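Side-chain contacts in protein F2 like fibronectin-binding protein (Streptococcus pneumoniae, PDB 5A0N), which carries a thioester domain and probably attaches this pneumococcal surface adhesin covalently to host molecules through its internal thioester: residues G23-L28 / Q32-N37; N37-I42 / Y138-I143; G60-S65 / K70-Y75. All coordinates share one frame; numbering follows the deposited sequence. Where two conformers were deposited one is given.

Overall arrangement
From the N terminus, interaction 1 comes first: 23-28 turns back on 32-37 after three intervening residues, closing a small beta hairpin. N37 is shared by interactions 1 and 2, and in the latter 37-42 reaches helix 132-152 across 95 residues of chain. Interaction 3 (60-65 with 70-75) closes a four-residue loop lying wholly within that long excursion, so interactions 2 and 3 nest, whereas interaction 1 precedes both. None cross. The three also touch: Y36 OH meets H140 ND1, E26 packs on S65, and L39 CD2 packs on P64 CG. Together they tie the hairpin, the helical region and the loop entering strand 75-78.

Interaction 1 (G23-L28 / Q32-N37); sequences GQIEKL and QFATYN
N37 folds its amide onto E26 at the tight end of a two-stranded antiparallel beta hairpin, strands 25-26 and 35-36. E26 and T35 form the hydrogen-bonded pair, and I25 and Y36 the non-hydrogen-bonded one. Just beyond the strands, N37 N donates to Q24 O at 2.7 Å. E26 O is gripped twice, since T35 N (3.0 Å) and N37 ND2 (3.0 Å) approach it from opposite faces of its carbonyl plane, both off the lone pairs. The rotation of the N37 amide is further fixed by T35 OG1, which donates to N37 OD1 at 2.7 Å in the carbonyl plane, on a lone pair. L28 CD1 packs against N37 ND2 at 3.4 Å, while ND2 also donates to L22 O. One water joins L28 N, F33 O and T35 OG1.

Toward the turn the contact is more open. I25 CG2 meets A34 CB at 3.9 Å, both residues exposed, and K27 runs extended past Q32 without a hydrogen bond across, its NZ held by S30 O.

At the end away from the turn, beside N37, Y36 has CG anti to the backbone N (chi1 -166°), which brings Q24 O over one ring face, toward the rim. I25 CG1 packs on Y36 CD2 at 3.5 Å, the side chains crossing at about a right angle. Y36 OH bonds H140 ND1 and accepts from Q24 NE2 at 3.1 Å, in the Q24 amide plane.

Interaction 2 (N37-I42 / Y138-I143); sequences NNLTVI and YFHQVI
A tight beta turn, N37 to T40, leads into strand 41-43 and sets its first central residue, N38, on the ring of H140 from helix 132-152. T40 N donates to N37 O at 3.1 Å, and N38 and L39 both have positive phi, in the left-handed helical region, so the turn is of type I'/III'.

The main contact is a CH-pi interaction. N38 CA stands 3.8 Å from the centroid of the H140 imidazole, only 10° off the ring normal, so the alpha carbon sits squarely over the face. The N38 side chain extends the cover toward the helix: it runs alongside the histidine in the opposite direction, and its OD1 comes within 3.4 Å of H140 CB. OD1 is buried here and finds no hydrogen-bonding partner in the model. L39 CD1 lies at the ring edge, a distant 4.4 Å from H140 CE1.

H140 can project this far because CG lies anti to the backbone N (chi1 -176°). N38 O is 3.3 Å from H140 NE2, but the angle is too poor for a hydrogen bond. NE2 is instead bonded to A54 O, which with the Y36 hydroxyl on ND1 fixes the rotation of the imidazole, while F55 stacks with it.

All three touching residues are buried. The arrangement is a type I'/III' turn that lays an alpha carbon on an imidazole face, a junction between the beta region of this thioester domain and its helical insertion.

Interaction 3 (G60-S65 / K70-Y75); sequences GKRFPS and KPKGIY
The Y75 ring meets P64 at its edge: P64 CB lies near the ring plane, 3.8 Å from Y75 CE1. The two side chains cross at about a right angle, and P64 CG comes within 3.4 Å of Y75 OH, whose hydrogen bond goes to Q209 O. The other flat group, the guanidinium of R62, has K72 CD approaching obliquely, 4.1 Å from R62 NH2. This is a loose touch; the like-charged R62 NH2 and K72 NZ are 4.9 Å apart and not in contact.

Backbone bonds hold the two segments together. S65 N donates to K72 O and K72 N to S65 O, each at 2.9 Å, the second nearly straight with 175° at the hydrogen. P64 CA makes a CA-H...O contact with K72 O (3.1 Å), bent at the hydrogen. Alongside, S65 has a chi1 of 61°, which turns OG to K72 CB, 3.7 Å away, and to a water bonded to K70 O.

G73 passes P64 closely, its CA 4.3 Å from P64 CB, with phi positive. The reciprocal S65-K72 pair is an isolated antiparallel beta bridge, closing a short loop in the connection from strand 55-56 to strand 75-78.

Interaction 1 (G23-L28 / Q32-N37)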
loop_
_atom_site.group_PDB
_atom_site.type_symbol
_atom_site.label_atom_id
_atom_site.label_comp_id
_atom_site.label_asym_id
_atom_site.label_seq_id
_atom_site.Cartn_x
_atom_site.Cartn_y
_atom_site.Cartn_z
ATOM N N GLY A 23 -0.329 8.423 -5.891
ATOM C CA GLY A 23 0.425 8.749 -4.712
ATOM C C GLY A 23 -0.276 8.489 -3.417
ATOM O O GLY A 23 -1.424 8.032 -3.392
ATOM N N GLN A 24 0.421 8.798 -2.330
ATOM C CA GLN A 24 -0.130 8.659 -0.984
ATOM C C GLN A 24 -0.840 9.985 -0.654
ATOM O O GLN A 24 -2.021 10.135 -1.007
ATOM C CB GLN A 24 0.932 8.227 0.021
ATOM C CG GLN A 24 0.287 7.871 1.348
ATOM C CD GLN A 24 1.232 7.571 2.479
ATOM O OE1 GLN A 24 2.416 7.886 2.426
ATOM N NE2 GLN A 24 0.691 6.908 3.513
ATOM N N ILE A 25 -0.171 10.956 -0.033
ATOM C CA ILE A 25 -0.783 12.278 0.118
ATOM C C ILE A 25 -0.159 13.161 -0.960
ATOM O O ILE A 25 1.035 13.479 -0.908
ATOM C CB ILE A 25 -0.597 12.910 1.500
ATOM C CG1 ILE A 25 -1.175 12.011 2.572
ATOM C CG2 ILE A 25 -1.269 14.291 1.559
ATOM C CD1 ILE A 25 -1.022 12.530 3.992
ATOM N N GLU A 26 -0.944 13.439 -2.014
ATOM C CA GLU A 26 -0.432 14.208 -3.159
ATOM C C GLU A 26 -1.571 15.025 -3.736
ATOM O O GLU A 26 -2.740 14.663 -3.670
ATOM C CB GLU A 26 0.130 13.335 -4.270
ATOM C CG GLU A 26 1.301 12.429 -3.907
ATOM C CD GLU A 26 2.596 13.126 -3.629
ATOM O OE1 GLU A 26 2.729 14.334 -3.916
ATOM O OE2 GLU A 26 3.528 12.453 -3.160
ATOM N N LYS A 27 -1.201 16.120 -4.374
ATOM C CA LYS A 27 -2.123 16.867 -5.221
ATOM C C LYS A 27 -2.342 16.132 -6.530
ATOM O O LYS A 27 -1.385 15.627 -7.138
ATOM C CB LYS A 27 -1.531 18.234 -5.514
ATOM C CG LYS A 27 -1.294 19.115 -4.316
ATOM C CD LYS A 27 -0.692 20.445 -4.721
ATOM C CE LYS A 27 -0.426 21.365 -3.560
ATOM N NZ LYS A 27 0.164 22.647 -4.054
ATOM N N LEU A 28 -3.591 16.068 -6.981
ATOM C CA LEU A 28 -3.860 15.714 -8.376
ATOM C C LEU A 28 -3.614 16.904 -9.293
ATOM O O LEU A 28 -3.192 16.723 -10.430
ATOM C CB LEU A 28 -5.254 15.136 -8.602
ATOM C CG LEU A 28 -5.356 13.615 -8.440
ATOM C CD1 LEU A 28 -5.003 13.202 -7.020
ATOM C CD2 LEU A 28 -6.754 13.132 -8.829
ATOM N N GLN A 32 -4.523 22.871 -6.054
ATOM C CA GLN A 32 -5.475 22.349 -5.082
ATOM C C GLN A 32 -4.780 21.857 -3.830
ATOM O O GLN A 32 -3.586 21.557 -3.838
ATOM C CB GLN A 32 -6.294 21.197 -5.667
ATOM C CG GLN A 32 -7.266 21.646 -6.739
ATOM C CD GLN A 32 -8.292 20.590 -7.045
ATOM O OE1 GLN A 32 -8.805 19.906 -6.142
ATOM N NE2 GLN A 32 -8.572 20.420 -8.324
ATOM N N PHE A 33 -5.550 21.691 -2.769
ATOM C CA PHE A 33 -5.072 20.981 -1.599
ATOM C C PHE A 33 -4.782 19.519 -1.934
ATOM O O PHE A 33 -5.542 18.870 -2.658
ATOM C CB PHE A 33 -6.086 21.033 -0.465
ATOM C CG PHE A 33 -6.237 22.402 0.129
ATOM C CD1 PHE A 33 -5.200 22.987 0.803
ATOM C CD2 PHE A 33 -7.399 23.101 -0.021
ATOM C CE1 PHE A 33 -5.318 24.262 1.321
ATOM C CE2 PHE A 33 -7.535 24.360 0.507
ATOM C CZ PHE A 33 -6.485 24.937 1.193
ATOM N N ALA A 34 -3.696 18.992 -1.361
ATOM C CA ALA A 34 -3.398 17.585 -1.499
ATOM C C ALA A 34 -4.498 16.724 -0.899
ATOM O O ALA A 34 -5.143 17.096 0.069
ATOM C CB ALA A 34 -2.063 17.278 -0.831
ATOM N N THR A 35 -4.645 15.530 -1.470
ATOM C CA THR A 35 -5.592 14.543 -1.010
ATOM C C THR A 35 -4.858 13.224 -0.730
ATOM O O THR A 35 -3.760 12.986 -1.248
ATOM C CB THR A 35 -6.722 14.330 -2.032
ATOM O OG1 THR A 35 -6.184 14.203 -3.346
ATOM C CG2 THR A 35 -7.703 15.491 -2.009
ATOM N N TYR A 36 -5.482 12.380 0.073
ATOM C CA TYR A 36 -4.979 11.026 0.335
ATOM C C TYR A 36 -5.532 10.123 -0.757
ATOM O O TYR A 36 -6.747 9.933 -0.853
ATOM C CB TYR A 36 -5.400 10.550 1.734
ATOM C CG TYR A 36 -4.601 9.322 2.149
ATOM C CD1 TYR A 36 -4.886 8.076 1.640
ATOM C CD2 TYR A 36 -3.540 9.438 3.002
ATOM C CE1 TYR A 36 -4.109 6.962 1.952
ATOM C CE2 TYR A 36 -2.758 8.344 3.313
ATOM C CZ TYR A 36 -3.023 7.114 2.784
ATOM O OH TYR A 36 -2.216 6.039 3.108
ATOM N N ASN A 37 -4.642 9.560 -1.590
ATOM C CA ASN A 37 -5.039 8.941 -2.852
ATOM C C ASN A 37 -4.864 7.427 -2.912
ATOM O O ASN A 37 -5.023 6.833 -3.964
ATOM C CB ASN A 37 -4.335 9.590 -4.043
ATOM C CG ASN A 37 -4.460 11.096 -3.997
ATOM O OD1 ASN A 37 -5.529 11.628 -3.651
ATOM N ND2 ASN A 37 -3.395 11.779 -4.322
HETATM O O HOH W 1 -5.481 16.731 -4.519
#

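Interaction 2 (N37-I42 / Y138-I143)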
loop_
_atom_site.group_PDB
_atom_site.type_symbol
_atom_site.label_atom_id
_atom_site.label_comp_id
_atom_site.label_asym_id
_atom_site.label_seq_id
_atom_site.Cartn_x
_atom_site.Cartn_y
_atom_site.Cartn_z
ATOM N N ASN A 37 -4.642 9.560 -1.590
ATOM C CA ASN A 37 -5.039 8.941 -2.852
ATOM C C ASN A 37 -4.864 7.427 -2.912
ATOM O O ASN A 37 -5.023 6.833 -3.964
ATOM C CB ASN A 37 -4.335 9.590 -4.043
ATOM C CG ASN A 37 -4.460 11.096 -3.997
ATOM O OD1 ASN A 37 -5.529 11.628 -3.651
ATOM N ND2 ASN A 37 -3.395 11.779 -4.322
ATOM N N ASN A 38 -4.511 6.795 -1.775
ATOM C CA ASN A 38 -4.480 5.340 -1.635
ATOM C C ASN A 38 -3.491 4.645 -2.549
ATOM O O ASN A 38 -3.584 3.443 -2.757
ATOM C CB ASN A 38 -5.857 4.747 -1.785
ATOM C CG ASN A 38 -6.760 5.015 -0.605
ATOM O OD1 ASN A 38 -6.387 5.584 0.412
ATOM N ND2 ASN A 38 -7.989 4.549 -0.716
ATOM N N LEU A 39 -2.547 5.402 -3.107
ATOM C CA LEU A 39 -1.602 4.865 -4.086
ATOM C C LEU A 39 -2.292 4.163 -5.238
ATOM O O LEU A 39 -1.760 3.243 -5.834
ATOM C CB LEU A 39 -0.499 4.030 -3.427
ATOM C CG LEU A 39 0.500 4.842 -2.608
ATOM C CD1 LEU A 39 1.144 4.002 -1.486
ATOM C CD2 LEU A 39 1.572 5.490 -3.502
ATOM N N THR A 40 -3.482 4.659 -5.591
ATOM C CA THR A 40 -4.165 4.136 -6.773
ATOM C C THR A 40 -3.215 4.074 -7.950
ATOM O O THR A 40 -2.472 5.033 -8.206
ATOM C CB THR A 40 -5.365 5.029 -7.126
ATOM O OG1 THR A 40 -6.269 5.038 -6.012
ATOM C CG2 THR A 40 -6.083 4.609 -8.378
ATOM N N VAL A 41 -3.272 2.979 -8.711
ATOM C CA VAL A 41 -2.410 2.784 -9.864
ATOM C C VAL A 41 -3.293 2.869 -11.104
ATOM O O VAL A 41 -4.405 2.307 -11.134
ATOM C CB VAL A 41 -1.651 1.444 -9.792
ATOM C CG1 VAL A 41 -0.699 1.337 -10.952
ATOM C CG2 VAL A 41 -0.909 1.326 -8.454
ATOM N N ILE A 42 -2.789 3.593 -12.108
ATOM C CA ILE A 42 -3.493 3.860 -13.358
ATOM C C ILE A 42 -2.631 3.457 -14.558
ATOM O O ILE A 42 -1.413 3.489 -14.502
ATOM C CB ILE A 42 -3.945 5.331 -13.440
ATOM C CG1 ILE A 42 -2.736 6.290 -13.464
ATOM C CG2 ILE A 42 -4.918 5.692 -12.330
ATOM C CD1 ILE A 42 -3.122 7.723 -13.837
ATOM N N TYR A 138 -8.407 6.649 5.698
ATOM C CA TYR A 138 -7.746 6.657 7.010
ATOM C C TYR A 138 -7.279 5.237 7.418
ATOM O O TYR A 138 -6.247 5.087 8.057
ATOM C CB TYR A 138 -8.632 7.291 8.098
ATOM C CG TYR A 138 -8.671 8.815 8.040
ATOM C CD1 TYR A 138 -9.362 9.488 7.049
ATOM C CD2 TYR A 138 -7.997 9.579 8.965
ATOM C CE1 TYR A 138 -9.386 10.854 7.010
ATOM C CE2 TYR A 138 -8.034 10.960 8.911
ATOM C CZ TYR A 138 -8.727 11.578 7.937
ATOM O OH TYR A 138 -8.756 12.952 7.897
ATOM N N PHE A 139 -8.021 4.208 7.018
ATOM C CA PHE A 139 -7.575 2.828 7.282
ATOM C C PHE A 139 -6.417 2.454 6.359
ATOM O O PHE A 139 -5.514 1.733 6.761
ATOM C CB PHE A 139 -8.729 1.836 7.141
ATOM C CG PHE A 139 -8.432 0.435 7.637
ATOM C CD1 PHE A 139 -7.853 0.206 8.884
ATOM C CD2 PHE A 139 -8.794 -0.674 6.877
ATOM C CE1 PHE A 139 -7.646 -1.082 9.345
ATOM C CE2 PHE A 139 -8.580 -1.957 7.357
ATOM C CZ PHE A 139 -8.016 -2.146 8.579
ATOM N N HIS A 140 -6.454 2.921 5.097
ATOM C CA HIS A 140 -5.305 2.693 4.211
ATOM C C HIS A 140 -4.034 3.200 4.895
ATOM O O HIS A 140 -3.008 2.520 4.910
ATOM C CB HIS A 140 -5.506 3.401 2.863
ATOM C CG HIS A 140 -4.402 3.127 1.900
ATOM N ND1 HIS A 140 -3.192 3.774 1.943
ATOM C CD2 HIS A 140 -4.333 2.248 0.867
ATOM C CE1 HIS A 140 -2.422 3.303 0.981
ATOM N NE2 HIS A 140 -3.082 2.374 0.318
ATOM N N GLN A 141 -4.103 4.405 5.462
ATOM C CA GLN A 141 -2.913 5.024 6.010
ATOM C C GLN A 141 -2.353 4.207 7.189
ATOM O O GLN A 141 -1.142 4.035 7.278
ATOM C CB GLN A 141 -3.213 6.455 6.431
ATOM C CG GLN A 141 -1.993 7.208 6.906
ATOM C CD GLN A 141 -2.270 8.644 7.242
ATOM O OE1 GLN A 141 -3.312 8.960 7.808
ATOM N NE2 GLN A 141 -1.371 9.538 6.810
ATOM N N VAL A 142 -3.197 3.728 8.114
ATOM C CA VAL A 142 -2.634 2.926 9.225
ATOM C C VAL A 142 -2.114 1.580 8.763
ATOM O O VAL A 142 -1.077 1.122 9.248
ATOM C CB VAL A 142 -3.564 2.763 10.445
ATOM C CG1 VAL A 142 -3.682 4.088 11.163
ATOM C CG2 VAL A 142 -4.926 2.177 10.070
ATOM N N ILE A 143 -2.793 0.947 7.820
ATOM C CA ILE A 143 -2.262 -0.280 7.229
ATOM C C ILE A 143 -0.890 -0.004 6.595
ATOM O O ILE A 143 0.055 -0.794 6.762
ATOM C CB ILE A 143 -3.249 -0.888 6.213
ATOM C CG1 ILE A 143 -4.490 -1.425 6.925
ATOM C CG2 ILE A 143 -2.561 -1.940 5.367
ATOM C CD1 ILE A 143 -4.298 -2.747 7.664
#

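Interaction 3 (G60-S65 / K70-Y75)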
loop_
_atom_site.group_PDB
_atom_site.type_symbol
_atom_site.label_atom_id
_atom_site.label_comp_id
_atom_site.label_asym_id
_atom_site.label_seq_id
_atom_site.Cartn_x
_atom_site.Cartn_y
_atom_site.Cartn_z
ATOM N N GLY A 60 11.899 4.729 2.488
ATOM C CA GLY A 60 13.071 5.568 2.323
ATOM C C GLY A 60 13.430 5.898 0.897
ATOM O O GLY A 60 14.447 6.529 0.649
ATOM N N LYS A 61 12.568 5.499 -0.040
ATOM C CA LYS A 61 12.761 5.773 -1.460
ATOM C C LYS A 61 11.809 6.861 -1.906
ATOM O O LYS A 61 10.990 7.361 -1.136
ATOM C CB LYS A 61 12.649 4.472 -2.262
ATOM C CG LYS A 61 13.794 3.503 -1.931
ATOM C CD LYS A 61 13.915 2.401 -2.957
ATOM C CE LYS A 61 15.338 2.093 -3.337
ATOM N NZ LYS A 61 15.235 1.151 -4.462
ATOM N N ARG A 62 11.917 7.244 -3.179
ATOM C CA ARG A 62 11.015 8.281 -3.693
ATOM C C ARG A 62 9.610 7.719 -3.826
ATOM O O ARG A 62 9.417 6.528 -4.102
ATOM C CB ARG A 62 11.509 8.801 -5.055
ATOM C CG ARG A 62 12.868 9.456 -5.017
ATOM C CD ARG A 62 13.366 9.867 -6.384
ATOM N NE ARG A 62 12.529 10.896 -6.982
ATOM C CZ ARG A 62 12.565 11.243 -8.257
ATOM N NH1 ARG A 62 13.471 10.671 -9.059
ATOM N NH2 ARG A 62 11.682 12.132 -8.713
ATOM N N PHE A 63 8.617 8.565 -3.591
ATOM C CA PHE A 63 7.209 8.170 -3.702
ATOM C C PHE A 63 6.652 8.683 -5.017
ATOM O O PHE A 63 6.991 9.791 -5.453
ATOM C CB PHE A 63 6.381 8.758 -2.557
ATOM C CG PHE A 63 6.535 8.084 -1.214
ATOM C CD1 PHE A 63 7.669 7.349 -0.842
ATOM C CD2 PHE A 63 5.528 8.213 -0.284
ATOM C CE1 PHE A 63 7.754 6.806 0.413
ATOM C CE2 PHE A 63 5.617 7.679 0.956
ATOM C CZ PHE A 63 6.746 6.994 1.312
ATOM N N PRO A 64 5.765 7.909 -5.627
ATOM C CA PRO A 64 5.209 8.308 -6.929
ATOM C C PRO A 64 4.083 9.314 -6.813
ATOM O O PRO A 64 3.421 9.425 -5.781
ATOM C CB PRO A 64 4.706 6.981 -7.502
ATOM C CG PRO A 64 4.251 6.257 -6.256
ATOM C CD PRO A 64 5.284 6.584 -5.215
ATOM N N SER A 65 3.857 10.031 -7.913
ATOM C CA SER A 65 2.765 10.999 -7.943
ATOM C C SER A 65 2.386 11.272 -9.398
ATOM O O SER A 65 3.027 10.800 -10.327
ATOM C CB SER A 65 3.192 12.303 -7.251
ATOM O OG SER A 65 4.311 12.907 -7.904
ATOM N N LYS A 70 1.432 14.774 -14.666
ATOM C CA LYS A 70 2.857 14.577 -14.977
ATOM C C LYS A 70 3.319 13.434 -14.068
ATOM O O LYS A 70 3.383 13.571 -12.854
ATOM C CB LYS A 70 3.677 15.846 -14.687
ATOM C CG LYS A 70 3.220 17.129 -15.367
ATOM C CD LYS A 70 3.216 17.041 -16.875
ATOM C CE LYS A 70 2.614 18.286 -17.576
ATOM N NZ LYS A 70 1.096 18.198 -17.696
ATOM N N PRO A 71 3.655 12.285 -14.645
ATOM C CA PRO A 71 4.026 11.163 -13.768
ATOM C C PRO A 71 5.401 11.368 -13.156
ATOM O O PRO A 71 6.327 11.797 -13.812
ATOM C CB PRO A 71 4.044 9.966 -14.724
ATOM C CG PRO A 71 4.348 10.569 -16.070
ATOM C CD PRO A 71 3.674 11.915 -16.067
ATOM N N LYS A 72 5.507 11.012 -11.879
ATOM C CA LYS A 72 6.807 10.800 -11.214
ATOM C C LYS A 72 6.687 9.401 -10.660
ATOM O O LYS A 72 5.864 9.138 -9.792
ATOM C CB LYS A 72 7.069 11.839 -10.111
ATOM C CG LYS A 72 7.345 13.259 -10.655
ATOM C CD LYS A 72 8.736 13.337 -11.290
ATOM C CE LYS A 72 9.126 14.728 -11.767
ATOM N NZ LYS A 72 10.312 14.655 -12.687
ATOM N N GLY A 73 7.527 8.504 -11.169
ATOM C CA GLY A 73 7.472 7.085 -10.800
ATOM C C GLY A 73 6.631 6.318 -11.766
ATOM O O GLY A 73 5.400 6.434 -11.752
ATOM N N ILE A 74 7.293 5.512 -12.590
ATOM C CA ILE A 74 6.638 4.762 -13.635
ATOM C C ILE A 74 6.954 3.295 -13.380
ATOM O O ILE A 74 8.094 2.947 -13.048
ATOM C CB ILE A 74 7.126 5.230 -15.022
ATOM C CG1 ILE A 74 6.838 6.728 -15.209
ATOM C CG2 ILE A 74 6.442 4.421 -16.117
ATOM C CD1 ILE A 74 7.369 7.312 -16.492
ATOM N N TYR A 75 5.930 2.461 -13.501
ATOM C CA TYR A 75 5.977 1.072 -13.051
ATOM C C TYR A 75 5.605 0.088 -14.128
ATOM O O TYR A 75 4.834 0.382 -15.029
ATOM C CB TYR A 75 5.014 0.884 -11.867
ATOM C CG TYR A 75 5.366 1.665 -10.651
ATOM C CD1 TYR A 75 4.975 2.983 -10.490
ATOM C CD2 TYR A 75 6.150 1.120 -9.651
ATOM C CE1 TYR A 75 5.363 3.707 -9.382
ATOM C CE2 TYR A 75 6.518 1.833 -8.530
ATOM C CZ TYR A 75 6.136 3.154 -8.409
ATOM O OH TYR A 75 6.485 3.903 -7.328
HETATM O O HOH W 2 3.248 7.930 -11.095
HETATM O O HOH W 3 3.741 14.367 -10.246
#